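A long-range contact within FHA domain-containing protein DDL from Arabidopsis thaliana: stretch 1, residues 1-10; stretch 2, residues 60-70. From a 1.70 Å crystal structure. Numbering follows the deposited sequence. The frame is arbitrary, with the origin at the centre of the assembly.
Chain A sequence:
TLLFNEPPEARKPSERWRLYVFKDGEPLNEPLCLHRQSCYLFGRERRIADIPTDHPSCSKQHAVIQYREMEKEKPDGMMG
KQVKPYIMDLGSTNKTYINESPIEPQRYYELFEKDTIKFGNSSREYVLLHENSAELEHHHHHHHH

Stretch 1 (1-10) TLLFNEPPEA
Stretch 2, residues 60-70: KQHAVIQYREM

Stretch 1 has no regular secondary structure: extended at Leu2 (phi/psi -67/138), kinked at Leu3 (-98/16), extended again from Phe4 (-148/155) to Pro7 (-80/167), it closes in a type I turn, Pro7 to Ala10, with Ala10 N 3.0 Å from Pro7 O. Stretch 2 is a β-strand from Ala63. The chains advance broadly in the same sense, Leu3 nearest Gln61 (CA-CA 7.0 Å), Phe4 nearest Val64 (8.1 Å) and Glu9 nearest Glu69 (5.3 Å), until the turn reverses the order and sets Ala10 nearest Arg68 (4.5 Å). The turn presents Glu9 O to Glu69 N at 2.8 Å, nearly straight, while Ala10 CA sits 3.3 Å from Tyr67 O.

Gln61 (m, t, chi3 47°) reads the N-terminal backbone with its whole amide: NE2 donates to Thr1 O (2.7 Å), and OE1 accepts from Leu3 N (2.9 Å). Phe4 (p, chi2 96°) lays a ring face over Val64 (p), CE1 to CG2 4.1 Å, an apolar patch between polar anchors. Gln66 (t, p, chi3 59°), buried, spends NE2 twice, on Glu6 OE1 (2.9 Å) and the O of its neighbour Tyr67 (3.0 Å); a water joins its OE1 (2.7 Å) to Asn5 O (2.9 Å). Pro7, with no backbone NH to satisfy, packs CD 3.5 Å from Gln66 CD. Glu9 (p, m, chi3 9°) folds OE2 into a salt bridge with Arg68 NE (m, t, p) at 2.8 Å, meeting the guanidinium edge-on, opposite charges paired where both residues are partly exposed. Together the stretches bury 580 Å².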

# COMPACT_ATOMS: atom_id res chain seq x y z
N THR A 1 6.23 3.67 21.33
CA THR A 1 7.32 4.01 20.37
C THR A 1 6.90 3.90 18.90
O THR A 1 7.42 4.64 18.07
CB THR A 1 8.58 3.18 20.65
N LEU A 2 5.97 2.99 18.58
CA LEU A 2 5.32 3.01 17.25
C LEU A 2 4.49 4.27 17.15
O LEU A 2 3.81 4.64 18.10
CB LEU A 2 4.41 1.80 17.02
CG LEU A 2 4.99 0.39 16.90
CD1 LEU A 2 3.91 -0.57 16.45
CD2 LEU A 2 6.16 0.37 15.91
N LEU A 3 4.54 4.92 15.99
CA LEU A 3 3.89 6.21 15.78
C LEU A 3 2.53 6.08 15.09
O LEU A 3 1.99 7.06 14.58
CB LEU A 3 4.80 7.14 14.96
CG LEU A 3 6.13 7.56 15.61
CD1 LEU A 3 6.90 8.44 14.63
CD2 LEU A 3 5.93 8.26 16.96
N PHE A 4 1.98 4.88 15.07
CA PHE A 4 0.67 4.67 14.49
C PHE A 4 -0.05 3.56 15.23
O PHE A 4 0.58 2.68 15.82
CB PHE A 4 0.80 4.31 13.01
CG PHE A 4 1.43 2.98 12.78
CD1 PHE A 4 0.64 1.85 12.57
CD2 PHE A 4 2.82 2.83 12.82
CE1 PHE A 4 1.23 0.61 12.38
CE2 PHE A 4 3.41 1.58 12.64
CZ PHE A 4 2.61 0.47 12.41
N ASN A 5 -1.38 3.61 15.18
CA ASN A 5 -2.24 2.53 15.62
C ASN A 5 -2.96 1.96 14.41
O ASN A 5 -3.22 2.68 13.45
CB ASN A 5 -3.28 3.07 16.59
CG ASN A 5 -2.77 3.14 18.01
OD1 ASN A 5 -2.44 2.11 18.61
ND2 ASN A 5 -2.71 4.35 18.56
N GLU A 6 -3.27 0.67 14.45
CA GLU A 6 -4.20 0.09 13.49
C GLU A 6 -5.65 0.37 13.91
O GLU A 6 -5.99 0.27 15.10
CB GLU A 6 -3.98 -1.41 13.35
CG GLU A 6 -2.68 -1.80 12.74
CD GLU A 6 -2.71 -3.23 12.28
OE1 GLU A 6 -3.24 -3.51 11.18
OE2 GLU A 6 -2.20 -4.07 13.03
N PRO A 7 -6.51 0.71 12.95
CA PRO A 7 -7.89 1.03 13.31
C PRO A 7 -8.73 -0.24 13.52
O PRO A 7 -8.29 -1.32 13.14
CB PRO A 7 -8.37 1.82 12.09
CG PRO A 7 -7.64 1.22 10.96
CD PRO A 7 -6.28 0.84 11.49
N PRO A 8 -9.94 -0.11 14.11
CA PRO A 8 -10.80 -1.29 14.37
C PRO A 8 -11.03 -2.14 13.12
O PRO A 8 -11.14 -3.37 13.22
CB PRO A 8 -12.12 -0.66 14.81
CG PRO A 8 -11.79 0.70 15.30
CD PRO A 8 -10.57 1.15 14.55
N GLU A 9 -11.10 -1.49 11.96
CA GLU A 9 -11.48 -2.17 10.71
C GLU A 9 -10.30 -2.83 10.00
O GLU A 9 -10.44 -3.34 8.88
CB GLU A 9 -12.23 -1.19 9.78
CG GLU A 9 -11.36 -0.09 9.15
CD GLU A 9 -11.23 1.17 10.01
OE1 GLU A 9 -11.66 1.18 11.19
OE2 GLU A 9 -10.70 2.17 9.49
N ALA A 10 -9.13 -2.80 10.64
CA ALA A 10 -7.94 -3.44 10.07
C ALA A 10 -8.18 -4.93 9.86
O ALA A 10 -8.69 -5.61 10.76
CB ALA A 10 -6.75 -3.25 10.98
N LYS A 60 12.46 7.94 10.41
CA LYS A 60 12.58 6.66 11.11
C LYS A 60 11.34 5.78 10.95
O LYS A 60 11.41 4.58 10.65
CB LYS A 60 12.86 6.92 12.59
CG LYS A 60 14.29 7.40 12.87
CD LYS A 60 14.44 7.82 14.31
CE LYS A 60 15.06 6.73 15.13
NZ LYS A 60 15.64 7.33 16.35
N GLN A 61 10.18 6.42 11.14
CA GLN A 61 8.88 5.83 10.83
C GLN A 61 8.16 6.81 9.89
O GLN A 61 7.73 7.91 10.30
CB GLN A 61 8.06 5.62 12.11
CG GLN A 61 8.73 4.70 13.13
CD GLN A 61 7.86 4.45 14.36
OE1 GLN A 61 6.67 4.17 14.23
NE2 GLN A 61 8.46 4.53 15.54
N HIS A 62 8.06 6.42 8.62
CA HIS A 62 7.75 7.37 7.57
C HIS A 62 6.29 7.28 7.17
O HIS A 62 5.60 8.29 7.14
CB HIS A 62 8.63 7.10 6.34
CG HIS A 62 8.78 8.27 5.43
ND1 HIS A 62 7.81 8.70 4.55
CD2 HIS A 62 9.83 9.12 5.27
CE1 HIS A 62 8.25 9.75 3.88
NE2 HIS A 62 9.47 10.02 4.30
N ALA A 63 5.83 6.08 6.84
CA ALA A 63 4.46 5.90 6.33
C ALA A 63 4.03 4.48 6.64
O ALA A 63 4.87 3.59 6.83
CB ALA A 63 4.42 6.12 4.84
N VAL A 64 2.71 4.26 6.69
CA VAL A 64 2.18 2.90 6.78
C VAL A 64 1.25 2.63 5.58
O VAL A 64 0.59 3.53 5.08
CB VAL A 64 1.46 2.66 8.15
CG1 VAL A 64 0.21 3.54 8.33
CG2 VAL A 64 1.11 1.21 8.33
N ILE A 65 1.25 1.39 5.11
CA ILE A 65 0.14 0.93 4.26
C ILE A 65 -0.73 0.05 5.15
O ILE A 65 -0.25 -0.97 5.70
CB ILE A 65 0.61 0.20 2.98
CG1 ILE A 65 1.23 1.22 2.03
CG2 ILE A 65 -0.59 -0.51 2.31
CD1 ILE A 65 1.88 0.67 0.75
N GLN A 66 -1.97 0.50 5.34
CA GLN A 66 -2.91 -0.10 6.27
C GLN A 66 -4.04 -0.70 5.47
O GLN A 66 -4.67 0.02 4.68
CB GLN A 66 -3.48 0.99 7.18
CG GLN A 66 -4.57 0.47 8.11
CD GLN A 66 -4.00 -0.43 9.19
OE1 GLN A 66 -3.15 -0.00 9.98
NE2 GLN A 66 -4.46 -1.68 9.22
N TYR A 67 -4.27 -2.00 5.64
CA TYR A 67 -5.45 -2.66 5.07
C TYR A 67 -6.65 -2.43 5.96
O TYR A 67 -6.54 -2.54 7.17
CB TYR A 67 -5.18 -4.17 4.81
CG TYR A 67 -4.24 -4.33 3.66
CD1 TYR A 67 -4.71 -4.24 2.35
CD2 TYR A 67 -2.87 -4.51 3.86
CE1 TYR A 67 -3.85 -4.31 1.27
CE2 TYR A 67 -2.00 -4.59 2.77
CZ TYR A 67 -2.50 -4.51 1.48
OH TYR A 67 -1.63 -4.57 0.41
N ARG A 68 -7.78 -2.06 5.34
CA ARG A 68 -9.03 -1.73 6.02
C ARG A 68 -10.22 -2.41 5.35
O ARG A 68 -10.36 -2.38 4.11
CB ARG A 68 -9.25 -0.20 6.00
CG ARG A 68 -8.19 0.59 6.78
CD ARG A 68 -8.29 2.08 6.45
NE ARG A 68 -9.55 2.64 6.95
CZ ARG A 68 -10.19 3.68 6.42
NH1 ARG A 68 -9.73 4.29 5.34
NH2 ARG A 68 -11.34 4.09 6.95
N GLU A 69 -11.07 -3.03 6.17
CA GLU A 69 -12.30 -3.63 5.68
C GLU A 69 -13.36 -2.55 5.54
O GLU A 69 -13.72 -1.88 6.53
CB GLU A 69 -12.77 -4.73 6.64
CG GLU A 69 -13.86 -5.63 6.09
CD GLU A 69 -14.26 -6.71 7.08
OE1 GLU A 69 -14.85 -6.38 8.14
OE2 GLU A 69 -13.98 -7.89 6.81
N MSE A 70 -13.86 -2.38 4.31
CA MSE A 70 -14.87 -1.35 4.00
C MSE A 70 -16.04 -1.98 3.27
O MSE A 70 -15.96 -3.11 2.82
CB MSE A 70 -14.26 -0.30 3.07
CG MSE A 70 -12.90 0.21 3.49
SE MSE A 70 -13.01 1.26 5.14
CE MSE A 70 -13.85 2.87 4.42
O HOH W 1 -2.87 2.62 10.55